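Local coordinates for hypothetical membrane spanning protein (Thermus thermophilus, PDB 2VPZ) that probably serves as the membrane-anchor, quinone-binding subunit of a polysulfide reductase complex, passing electrons from the quinol pool to its partner subunits, at residues 139-147 with 190-201; 88-99 with 123-134. All coordinates share one frame; numbering follows the deposited sequence.

Contact 1 of 2, residues 139-147 with 190-201; sequences LNRPLWNGL and YPLTLPPEARGH
A loop meets a helix start here: Leu143, in the loop 139-147 between helices 117-136 and 148-166, reaches over to Tyr190 and Leu194, in the connection from helix 175-189, and Ala198, in the first turn of helix 196-205. The loop holds a type I beta turn from Arg141 to Trp144, with Trp144 at the centre of an inverse gamma turn. These tight bends bring Pro142 and the backbone carbonyl of Leu143 to face residues 190-201. Proline suits the second position of the turn because its ring already fixes phi near the value needed. On the other side, Pro195 takes the N-cap position of helix 196-205.

The polar tie is the hydrogen bond from Tyr190 OH to Leu143 O, 2.7 Å long. The hydroxyl comes in at a C=O...donor angle of 118°, tilted 21° from the carbonyl plane. With CG anti to the backbone N (chi1 165°), the Tyr190 side chain stretches across to the loop; tyrosine suits the place because its side chain is long enough to carry a hydroxyl to this carbonyl, which also receives a weak bond from Asn145 N. Leu147 CD1 lies near the ring plane at the other end of the side chain, 3.6 Å from Tyr190 CB.

Much of the remaining contact is between apolar branches. Pro142 CB rests 4.0 Å from Ala198 CB, the small methyl allowing the loop to come close to the helix. Beyond Leu143, His201 stacks on Trp248, and Gly146 of the second copy of this protein packs on Asn145, Leu147 and Thr193. Leu143 forks among three neighbours: CD2 sits 3.5 Å from Ala198 CB and 3.9 Å from Leu194 CD1, while CD1 meets the edge of the His201 ring at CD2, 4.0 Å away.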
loop_
_atom_site.group_PDB
_atom_site.type_symbol
_atom_site.label_atom_id
_atom_site.label_comp_id
_atom_site.label_asym_id
_atom_site.label_seq_id
_atom_site.Cartn_x
_atom_site.Cartn_y
_atom_site.Cartn_z
ATOM N N LEU C 139 -19.692 13.658 6.394
ATOM C CA LEU C 139 -19.577 12.603 5.401
ATOM C C LEU C 139 -18.813 11.341 5.886
ATOM O O LEU C 139 -18.724 10.355 5.161
ATOM C CB LEU C 139 -18.939 13.209 4.115
ATOM C CG LEU C 139 -19.699 14.425 3.516
ATOM C CD1 LEU C 139 -18.805 15.163 2.491
ATOM C CD2 LEU C 139 -21.017 13.983 2.851
ATOM N N ASN C 140 -18.304 11.368 7.114
ATOM C CA ASN C 140 -17.592 10.244 7.740
ATOM C C ASN C 140 -18.584 9.289 8.430
ATOM O O ASN C 140 -18.300 8.099 8.661
ATOM C CB ASN C 140 -16.560 10.745 8.761
ATOM C CG ASN C 140 -17.138 11.786 9.725
ATOM O OD1 ASN C 140 -17.062 11.649 10.957
ATOM N ND2 ASN C 140 -17.723 12.837 9.161
ATOM N N ARG C 141 -19.754 9.827 8.783
ATOM C CA ARG C 141 -20.852 9.080 9.428
ATOM C C ARG C 141 -21.758 8.513 8.302
ATOM O O ARG C 141 -22.581 9.240 7.764
ATOM C CB ARG C 141 -21.675 10.032 10.338
ATOM C CG ARG C 141 -20.870 10.926 11.314
ATOM C CD ARG C 141 -20.431 10.164 12.587
ATOM N NE ARG C 141 -19.397 10.855 13.382
ATOM C CZ ARG C 141 -18.768 10.349 14.445
ATOM N NH1 ARG C 141 -19.050 9.124 14.882
ATOM N NH2 ARG C 141 -17.847 11.064 15.088
ATOM N N PRO C 142 -21.622 7.197 7.953
ATOM C CA PRO C 142 -22.494 6.638 6.906
ATOM C C PRO C 142 -24.061 6.764 6.963
ATOM O O PRO C 142 -24.725 6.704 5.925
ATOM C CB PRO C 142 -22.094 5.170 6.777
ATOM C CG PRO C 142 -20.687 5.091 7.379
ATOM C CD PRO C 142 -20.654 6.209 8.441
ATOM N N LEU C 143 -24.658 6.885 8.143
ATOM C CA LEU C 143 -26.127 6.996 8.216
ATOM C C LEU C 143 -26.641 8.426 7.940
ATOM O O LEU C 143 -27.767 8.618 7.490
ATOM C CB LEU C 143 -26.700 6.446 9.558
ATOM C CG LEU C 143 -26.311 4.995 9.929
ATOM C CD1 LEU C 143 -27.221 4.436 11.049
ATOM C CD2 LEU C 143 -26.377 4.103 8.681
ATOM N N TRP C 144 -25.807 9.437 8.180
ATOM C CA TRP C 144 -26.213 10.827 7.942
ATOM C C TRP C 144 -25.972 11.292 6.530
ATOM O O TRP C 144 -25.249 12.268 6.293
ATOM C CB TRP C 144 -25.503 11.752 8.935
ATOM C CG TRP C 144 -26.022 11.532 10.310
ATOM C CD1 TRP C 144 -27.192 10.888 10.655
ATOM C CD2 TRP C 144 -25.431 11.948 11.546
ATOM N NE1 TRP C 144 -27.352 10.890 12.017
ATOM C CE2 TRP C 144 -26.291 11.539 12.589
ATOM C CE3 TRP C 144 -24.255 12.653 11.876
ATOM C CZ2 TRP C 144 -26.000 11.792 13.963
ATOM C CZ3 TRP C 144 -23.960 12.913 13.229
ATOM C CH2 TRP C 144 -24.835 12.488 14.251
ATOM N N ASN C 145 -26.589 10.614 5.576
ATOM C CA ASN C 145 -26.392 10.976 4.178
ATOM C C ASN C 145 -27.301 12.144 3.737
ATOM O O ASN C 145 -28.017 12.742 4.560
ATOM C CB ASN C 145 -26.555 9.729 3.266
ATOM C CG ASN C 145 -28.006 9.294 3.073
ATOM O OD1 ASN C 145 -28.293 8.261 2.461
ATOM N ND2 ASN C 145 -28.932 10.098 3.601
ATOM N N GLY C 146 -27.221 12.461 2.449
ATOM C CA GLY C 146 -27.997 13.543 1.866
ATOM C C GLY C 146 -29.480 13.651 2.203
ATOM O O GLY C 146 -29.970 14.757 2.377
ATOM N N LEU C 147 -30.186 12.525 2.311
ATOM C CA LEU C 147 -31.630 12.505 2.664
ATOM C C LEU C 147 -31.978 13.243 3.993
ATOM O O LEU C 147 -33.130 13.633 4.216
ATOM C CB LEU C 147 -32.212 11.068 2.714
ATOM C CG LEU C 147 -33.269 10.508 1.752
ATOM C CD1 LEU C 147 -33.882 9.204 2.333
ATOM C CD2 LEU C 147 -34.400 11.531 1.477
ATOM N N TYR C 190 -35.552 5.504 2.826
ATOM C CA TYR C 190 -34.273 5.860 3.426
ATOM C C TYR C 190 -33.250 4.693 3.559
ATOM O O TYR C 190 -32.135 4.797 3.029
ATOM C CB TYR C 190 -34.456 6.572 4.780
ATOM C CG TYR C 190 -33.182 6.650 5.608
ATOM C CD1 TYR C 190 -32.051 7.334 5.142
ATOM C CD2 TYR C 190 -33.099 6.013 6.852
ATOM C CE1 TYR C 190 -30.857 7.381 5.900
ATOM C CE2 TYR C 190 -31.913 6.050 7.621
ATOM C CZ TYR C 190 -30.790 6.734 7.145
ATOM O OH TYR C 190 -29.630 6.757 7.898
ATOM N N PRO C 191 -33.611 3.568 4.249
ATOM C CA PRO C 191 -32.697 2.411 4.391
ATOM C C PRO C 191 -32.140 1.815 3.078
ATOM O O PRO C 191 -31.047 1.230 3.048
ATOM C CB PRO C 191 -33.511 1.363 5.158
ATOM C CG PRO C 191 -34.586 2.152 5.860
ATOM C CD PRO C 191 -34.877 3.345 4.960
ATOM N N LEU C 192 -32.925 1.957 2.011
ATOM C CA LEU C 192 -32.600 1.428 0.664
ATOM C C LEU C 192 -31.569 2.290 -0.077
ATOM O O LEU C 192 -31.049 1.936 -1.149
ATOM C CB LEU C 192 -33.890 1.288 -0.185
ATOM C CG LEU C 192 -35.019 0.346 0.282
ATOM C CD1 LEU C 192 -36.207 0.346 -0.721
ATOM C CD2 LEU C 192 -34.465 -1.089 0.472
ATOM N N THR C 193 -31.276 3.423 0.542
ATOM C CA THR C 193 -30.348 4.420 0.052
ATOM C C THR C 193 -28.956 4.247 0.719
ATOM O O THR C 193 -27.998 4.966 0.394
ATOM C CB THR C 193 -30.952 5.841 0.380
ATOM O OG1 THR C 193 -31.102 6.603 -0.816
ATOM C CG2 THR C 193 -30.115 6.582 1.435
ATOM N N LEU C 194 -28.811 3.265 1.591
ATOM C CA LEU C 194 -27.561 3.047 2.323
ATOM C C LEU C 194 -26.681 1.892 1.867
ATOM O O LEU C 194 -27.174 0.957 1.210
ATOM C CB LEU C 194 -27.851 2.860 3.846
ATOM C CG LEU C 194 -28.518 3.997 4.664
ATOM C CD1 LEU C 194 -29.111 3.521 6.004
ATOM C CD2 LEU C 194 -27.503 5.118 4.910
ATOM N N PRO C 195 -25.332 1.980 2.102
ATOM C CA PRO C 195 -24.462 0.870 1.673
ATOM C C PRO C 195 -24.967 -0.315 2.585
ATOM O O PRO C 195 -25.413 -0.079 3.724
ATOM C CB PRO C 195 -23.061 1.307 2.122
ATOM C CG PRO C 195 -23.100 2.821 2.162
ATOM C CD PRO C 195 -24.568 3.221 2.336
ATOM N N PRO C 196 -24.896 -1.579 2.106
ATOM C CA PRO C 196 -25.312 -2.768 2.863
ATOM C C PRO C 196 -25.018 -2.828 4.392
ATOM O O PRO C 196 -25.918 -3.096 5.210
ATOM C CB PRO C 196 -24.644 -3.916 2.110
ATOM C CG PRO C 196 -24.543 -3.430 0.680
ATOM C CD PRO C 196 -24.291 -1.922 0.810
ATOM N N GLU C 197 -23.761 -2.612 4.759
ATOM C CA GLU C 197 -23.258 -2.640 6.149
ATOM C C GLU C 197 -23.884 -1.558 7.073
ATOM O O GLU C 197 -24.066 -1.787 8.287
ATOM C CB GLU C 197 -21.721 -2.530 6.156
ATOM C CG GLU C 197 -21.009 -2.959 4.846
ATOM C CD GLU C 197 -21.167 -1.947 3.688
ATOM O OE1 GLU C 197 -20.885 -0.744 3.914
ATOM O OE2 GLU C 197 -21.555 -2.369 2.566
ATOM N N ALA C 198 -24.183 -0.384 6.502
ATOM C CA ALA C 198 -24.833 0.726 7.217
ATOM C C ALA C 198 -26.340 0.425 7.411
ATOM O O ALA C 198 -26.895 0.685 8.483
ATOM C CB ALA C 198 -24.634 2.077 6.478
ATOM N N ARG C 199 -27.000 -0.114 6.388
ATOM C CA ARG C 199 -28.426 -0.487 6.500
ATOM C C ARG C 199 -28.553 -1.589 7.575
ATOM O O ARG C 199 -29.475 -1.560 8.401
ATOM C CB ARG C 199 -29.027 -1.015 5.191
ATOM C CG ARG C 199 -30.340 -1.793 5.402
ATOM C CD ARG C 199 -30.934 -2.326 4.090
ATOM N NE ARG C 199 -30.404 -1.662 2.898
ATOM C CZ ARG C 199 -29.651 -2.235 1.959
ATOM N NH1 ARG C 199 -29.314 -3.518 2.046
ATOM N NH2 ARG C 199 -29.224 -1.515 0.921
ATOM N N GLY C 200 -27.623 -2.544 7.548
ATOM C CA GLY C 200 -27.575 -3.631 8.517
ATOM C C GLY C 200 -27.288 -3.115 9.919
ATOM O O GLY C 200 -27.763 -3.672 10.917
ATOM N N HIS C 201 -26.491 -2.050 10.010
ATOM C CA HIS C 201 -26.219 -1.439 11.319
ATOM C C HIS C 201 -27.511 -0.718 11.819
ATOM O O HIS C 201 -27.908 -0.933 12.968
ATOM C CB HIS C 201 -25.008 -0.451 11.314
ATOM C CG HIS C 201 -24.806 0.332 12.567
ATOM N ND1 HIS C 201 -24.148 -0.153 13.660
ATOM C CD2 HIS C 201 -25.191 1.570 12.890
ATOM C CE1 HIS C 201 -24.144 0.755 14.609
ATOM N NE2 HIS C 201 -24.774 1.819 14.162
#

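Contact 2 of 2, residues 88-99 with 123-134; sequences PIWWGAWGLGLG and FSLVALSYPGLA
Helices 88-99 and 123-134 run in roughly opposite directions, at 144° between their N-to-C directions, and their axes approach to 7.9 Å, close enough at Gly95 and Phe123 for the CA atoms to lie 4.7 Å apart. Glycines make this closeness possible: Gly92 and Gly95 present bare backbone to the facing Tyr130 ring and Val126 CG1.

Tyr130 is the main knob, set in a hole formed by Pro88, Ile89, Gly92 and Leu96. Its ring lies against the backbone of Gly92, whose CA stands 3.4 Å from the ring centroid, a CH-pi contact over one face; the CG of Pro131, next in its own helix, covers the opposite face. Ile89 CD1 reaches the ring edge, 4.0 Å from Tyr130 CE1. The helix of Tyr130 is kinked here, for the N of Pro131 carries no hydrogen and that of Gly132 makes no bond to the preceding turn.

At the far end Phe123 packs against Leu98. Leu98 CB sits over one face of its ring, 4.0 Å from the centroid, in a second CH-pi contact. Between these rings the beta-branched Val126 has CG1 anti to its own N (chi1 173°), directing that methyl to Trp91 CE3 at 3.9 Å, on the edge of the indole. Trp91 NE1 is itself hydrogen-bonded to Pro85 O. At the start of helix 88-99, the compact ring of Pro88 lets CB approach Ala134 CB to 4.1 Å.

The side-chain contacts between the helices are thus apolar, while the hydroxyl of Tyr130 extends beyond them to a weak hydrogen bond with His21 NE2. In other structures of this protein, ubiquinone-1 and menaquinone-7 have been seen bound at Tyr130; this chain carries neither, but glycine and proline packing probably helps to hold the ring of this quinone-site residue in position.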
loop_
_atom_site.group_PDB
_atom_site.type_symbol
_atom_site.label_atom_id
_atom_site.label_comp_id
_atom_site.label_asym_id
_atom_site.label_seq_id
_atom_site.Cartn_x
_atom_site.Cartn_y
_atom_site.Cartn_z
ATOM N N PRO C 88 -23.308 24.788 9.911
ATOM C CA PRO C 88 -24.736 24.784 10.220
ATOM C C PRO C 88 -25.230 25.341 11.557
ATOM O O PRO C 88 -26.260 26.016 11.595
ATOM C CB PRO C 88 -25.139 23.312 10.016
ATOM C CG PRO C 88 -24.142 22.759 9.015
ATOM C CD PRO C 88 -23.071 23.876 8.787
ATOM N N ILE C 89 -24.527 25.037 12.633
ATOM C CA ILE C 89 -24.912 25.505 13.967
ATOM C C ILE C 89 -24.823 27.033 14.069
ATOM O O ILE C 89 -25.552 27.654 14.836
ATOM C CB ILE C 89 -24.069 24.847 15.123
ATOM C CG1 ILE C 89 -24.230 23.327 15.107
ATOM C CG2 ILE C 89 -24.515 25.420 16.508
ATOM C CD1 ILE C 89 -25.475 22.806 15.857
ATOM N N TRP C 90 -23.928 27.637 13.295
ATOM C CA TRP C 90 -23.818 29.089 13.290
ATOM C C TRP C 90 -25.087 29.645 12.577
ATOM O O TRP C 90 -25.741 30.572 13.087
ATOM C CB TRP C 90 -22.531 29.531 12.596
ATOM C CG TRP C 90 -22.342 31.003 12.583
ATOM C CD1 TRP C 90 -21.716 31.788 13.530
ATOM C CD2 TRP C 90 -22.795 31.905 11.564
ATOM N NE1 TRP C 90 -21.759 33.113 13.149
ATOM C CE2 TRP C 90 -22.415 33.214 11.952
ATOM C CE3 TRP C 90 -23.500 31.734 10.357
ATOM C CZ2 TRP C 90 -22.706 34.354 11.163
ATOM C CZ3 TRP C 90 -23.796 32.866 9.562
ATOM C CH2 TRP C 90 -23.398 34.158 9.977
ATOM N N TRP C 91 -25.443 29.076 11.423
ATOM C CA TRP C 91 -26.659 29.483 10.708
ATOM C C TRP C 91 -27.861 29.357 11.670
ATOM O O TRP C 91 -28.605 30.314 11.848
ATOM C CB TRP C 91 -26.921 28.667 9.428
ATOM C CG TRP C 91 -26.087 29.150 8.266
ATOM C CD1 TRP C 91 -24.849 28.695 7.901
ATOM C CD2 TRP C 91 -26.365 30.277 7.382
ATOM N NE1 TRP C 91 -24.345 29.453 6.870
ATOM C CE2 TRP C 91 -25.243 30.428 6.529
ATOM C CE3 TRP C 91 -27.449 31.172 7.237
ATOM C CZ2 TRP C 91 -25.166 31.436 5.529
ATOM C CZ3 TRP C 91 -27.379 32.187 6.235
ATOM C CH2 TRP C 91 -26.234 32.299 5.399
ATOM N N GLY C 92 -28.001 28.200 12.315
ATOM C CA GLY C 92 -29.085 27.994 13.255
ATOM C C GLY C 92 -29.233 28.998 14.394
ATOM O O GLY C 92 -30.353 29.338 14.802
ATOM N N ALA C 93 -28.109 29.489 14.918
ATOM C CA ALA C 93 -28.092 30.474 16.011
ATOM C C ALA C 93 -28.614 31.845 15.564
ATOM O O ALA C 93 -29.365 32.521 16.291
ATOM C CB ALA C 93 -26.663 30.621 16.613
ATOM N N TRP C 94 -28.220 32.252 14.366
ATOM C CA TRP C 94 -28.655 33.512 13.794
ATOM C C TRP C 94 -30.127 33.504 13.262
ATOM O O TRP C 94 -30.827 34.498 13.441
ATOM C CB TRP C 94 -27.629 33.979 12.738
ATOM C CG TRP C 94 -26.356 34.575 13.370
ATOM C CD1 TRP C 94 -25.243 33.894 13.822
ATOM C CD2 TRP C 94 -26.093 35.970 13.626
ATOM N NE1 TRP C 94 -24.322 34.783 14.333
ATOM C CE2 TRP C 94 -24.816 36.058 14.229
ATOM C CE3 TRP C 94 -26.825 37.152 13.408
ATOM C CZ2 TRP C 94 -24.240 37.295 14.613
ATOM C CZ3 TRP C 94 -26.255 38.390 13.789
ATOM C CH2 TRP C 94 -24.973 38.442 14.388
ATOM N N GLY C 95 -30.608 32.394 12.681
ATOM C CA GLY C 95 -31.979 32.289 12.188
ATOM C C GLY C 95 -33.060 32.398 13.257
ATOM O O GLY C 95 -34.011 33.213 13.159
ATOM N N LEU C 96 -32.908 31.571 14.296
ATOM C CA LEU C 96 -33.784 31.529 15.498
ATOM C C LEU C 96 -33.713 32.924 16.204
ATOM O O LEU C 96 -34.730 33.617 16.347
ATOM C CB LEU C 96 -33.333 30.399 16.474
ATOM C CG LEU C 96 -33.238 28.909 16.051
ATOM C CD1 LEU C 96 -32.162 28.135 16.872
ATOM C CD2 LEU C 96 -34.613 28.212 16.162
ATOM N N GLY C 97 -32.500 33.309 16.614
ATOM C CA GLY C 97 -32.223 34.583 17.273
ATOM C C GLY C 97 -32.885 35.788 16.607
ATOM O O GLY C 97 -33.720 36.447 17.240
ATOM N N LEU C 98 -32.527 36.081 15.354
ATOM C CA LEU C 98 -33.122 37.176 14.549
ATOM C C LEU C 98 -34.632 36.902 14.297
ATOM O O LEU C 98 -35.439 37.834 14.232
ATOM C CB LEU C 98 -32.406 37.398 13.188
ATOM C CG LEU C 98 -30.923 37.817 13.152
ATOM C CD1 LEU C 98 -30.269 37.444 11.803
ATOM C CD2 LEU C 98 -30.766 39.319 13.448
ATOM N N GLY C 99 -35.009 35.635 14.145
ATOM C CA GLY C 99 -36.398 35.271 13.957
ATOM C C GLY C 99 -37.243 35.557 15.197
ATOM O O GLY C 99 -38.467 35.718 15.115
ATOM N N PHE C 123 -36.050 33.771 7.910
ATOM C CA PHE C 123 -35.350 33.267 9.103
ATOM C C PHE C 123 -35.926 31.934 9.566
ATOM O O PHE C 123 -35.221 31.122 10.171
ATOM C CB PHE C 123 -35.373 34.281 10.250
ATOM C CG PHE C 123 -34.683 35.581 9.942
ATOM C CD1 PHE C 123 -35.189 36.793 10.411
ATOM C CD2 PHE C 123 -33.549 35.593 9.135
ATOM C CE1 PHE C 123 -34.576 38.000 10.076
ATOM C CE2 PHE C 123 -32.918 36.789 8.789
ATOM C CZ PHE C 123 -33.438 38.000 9.257
ATOM N N SER C 124 -37.199 31.705 9.275
ATOM C CA SER C 124 -37.833 30.451 9.652
ATOM C C SER C 124 -37.436 29.372 8.611
ATOM O O SER C 124 -37.598 28.173 8.865
ATOM C CB SER C 124 -39.366 30.613 9.795
ATOM O OG SER C 124 -40.041 30.490 8.563
ATOM N N LEU C 125 -36.926 29.767 7.442
ATOM C CA LEU C 125 -36.480 28.759 6.460
ATOM C C LEU C 125 -35.014 28.366 6.818
ATOM O O LEU C 125 -34.615 27.215 6.645
ATOM C CB LEU C 125 -36.637 29.247 4.976
ATOM C CG LEU C 125 -38.075 29.100 4.390
ATOM C CD1 LEU C 125 -38.208 29.705 2.977
ATOM C CD2 LEU C 125 -38.465 27.614 4.370
ATOM N N VAL C 126 -34.251 29.313 7.364
ATOM C CA VAL C 126 -32.893 29.047 7.845
ATOM C C VAL C 126 -32.999 28.033 9.029
ATOM O O VAL C 126 -32.345 27.004 8.995
ATOM C CB VAL C 126 -32.163 30.376 8.331
ATOM C CG1 VAL C 126 -30.801 30.050 8.993
ATOM C CG2 VAL C 126 -31.984 31.348 7.149
ATOM N N ALA C 127 -33.847 28.304 10.022
ATOM C CA ALA C 127 -34.065 27.422 11.197
ATOM C C ALA C 127 -34.639 26.004 10.926
ATOM O O ALA C 127 -34.424 25.072 11.719
ATOM C CB ALA C 127 -34.941 28.143 12.280
ATOM N N LEU C 128 -35.375 25.846 9.822
ATOM C CA LEU C 128 -35.988 24.557 9.369
ATOM C C LEU C 128 -34.976 23.712 8.596
ATOM O O LEU C 128 -35.105 22.484 8.482
ATOM C CB LEU C 128 -37.190 24.812 8.429
ATOM C CG LEU C 128 -38.618 25.002 8.969
ATOM C CD1 LEU C 128 -39.497 25.775 7.962
ATOM C CD2 LEU C 128 -39.259 23.640 9.318
ATOM N N SER C 129 -34.007 24.414 8.032
ATOM C CA SER C 129 -32.947 23.868 7.199
ATOM C C SER C 129 -31.631 23.463 7.884
ATOM O O SER C 129 -30.953 22.543 7.425
ATOM C CB SER C 129 -32.596 24.891 6.083
ATOM O OG SER C 129 -33.571 25.024 5.093
ATOM N N TYR C 130 -31.265 24.122 8.970
ATOM C CA TYR C 130 -29.987 23.847 9.619
ATOM C C TYR C 130 -29.789 22.479 10.336
ATOM O O TYR C 130 -28.679 21.930 10.323
ATOM C CB TYR C 130 -29.552 25.038 10.511
ATOM C CG TYR C 130 -29.703 24.848 12.016
ATOM C CD1 TYR C 130 -28.698 24.218 12.778
ATOM C CD2 TYR C 130 -30.858 25.285 12.690
ATOM C CE1 TYR C 130 -28.841 24.020 14.178
ATOM C CE2 TYR C 130 -31.015 25.093 14.090
ATOM C CZ TYR C 130 -30.002 24.459 14.829
ATOM O OH TYR C 130 -30.156 24.256 16.183
ATOM N N PRO C 131 -30.858 21.913 10.960
ATOM C CA PRO C 131 -30.690 20.607 11.617
ATOM C C PRO C 131 -30.241 19.437 10.694
ATOM O O PRO C 131 -29.287 18.721 11.018
ATOM C CB PRO C 131 -32.032 20.333 12.282
ATOM C CG PRO C 131 -32.619 21.702 12.527
ATOM C CD PRO C 131 -32.127 22.551 11.354
ATOM N N GLY C 132 -30.923 19.231 9.576
ATOM C CA GLY C 132 -30.572 18.179 8.636
ATOM C C GLY C 132 -29.163 18.353 8.079
ATOM O O GLY C 132 -28.455 17.377 7.778
ATOM N N LEU C 133 -28.735 19.603 7.935
ATOM C CA LEU C 133 -27.375 19.901 7.464
ATOM C C LEU C 133 -26.332 19.757 8.615
ATOM O O LEU C 133 -25.161 19.496 8.340
ATOM C CB LEU C 133 -27.283 21.297 6.775
ATOM C CG LEU C 133 -28.012 21.544 5.434
ATOM C CD1 LEU C 133 -27.739 22.973 4.921
ATOM C CD2 LEU C 133 -27.566 20.514 4.366
ATOM N N ALA C 134 -26.741 19.916 9.882
ATOM C CA ALA C 134 -25.810 19.741 11.016
ATOM C C ALA C 134 -25.400 18.252 11.052
ATOM O O ALA C 134 -24.286 17.899 11.475
ATOM C CB ALA C 134 -26.455 20.173 12.390
#

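After helices 16-41 and 46-65, the chain reaches helix 88-107, and contact 2 is closed when helix 117-136 folds back against it, a short hairpin of transmembrane helices. The chain then enters the loop 139-147, and contact 1 closes a longer excursion through helices 148-166 and 175-189 when residues 190-201 return to that loop. The two contacts stand in series, neither nested nor crossed. The centres of contact 1 and contact 2 are about 24 Å apart, and the nearest atoms of contact 1 and contact 2 about 5 Å apart. Contact 2 joins two membrane-spanning helices, whereas contact 1 ties the connection after them to the lead-in from helix 175-189 and the start of helix 196-205. Both touch the second subunit.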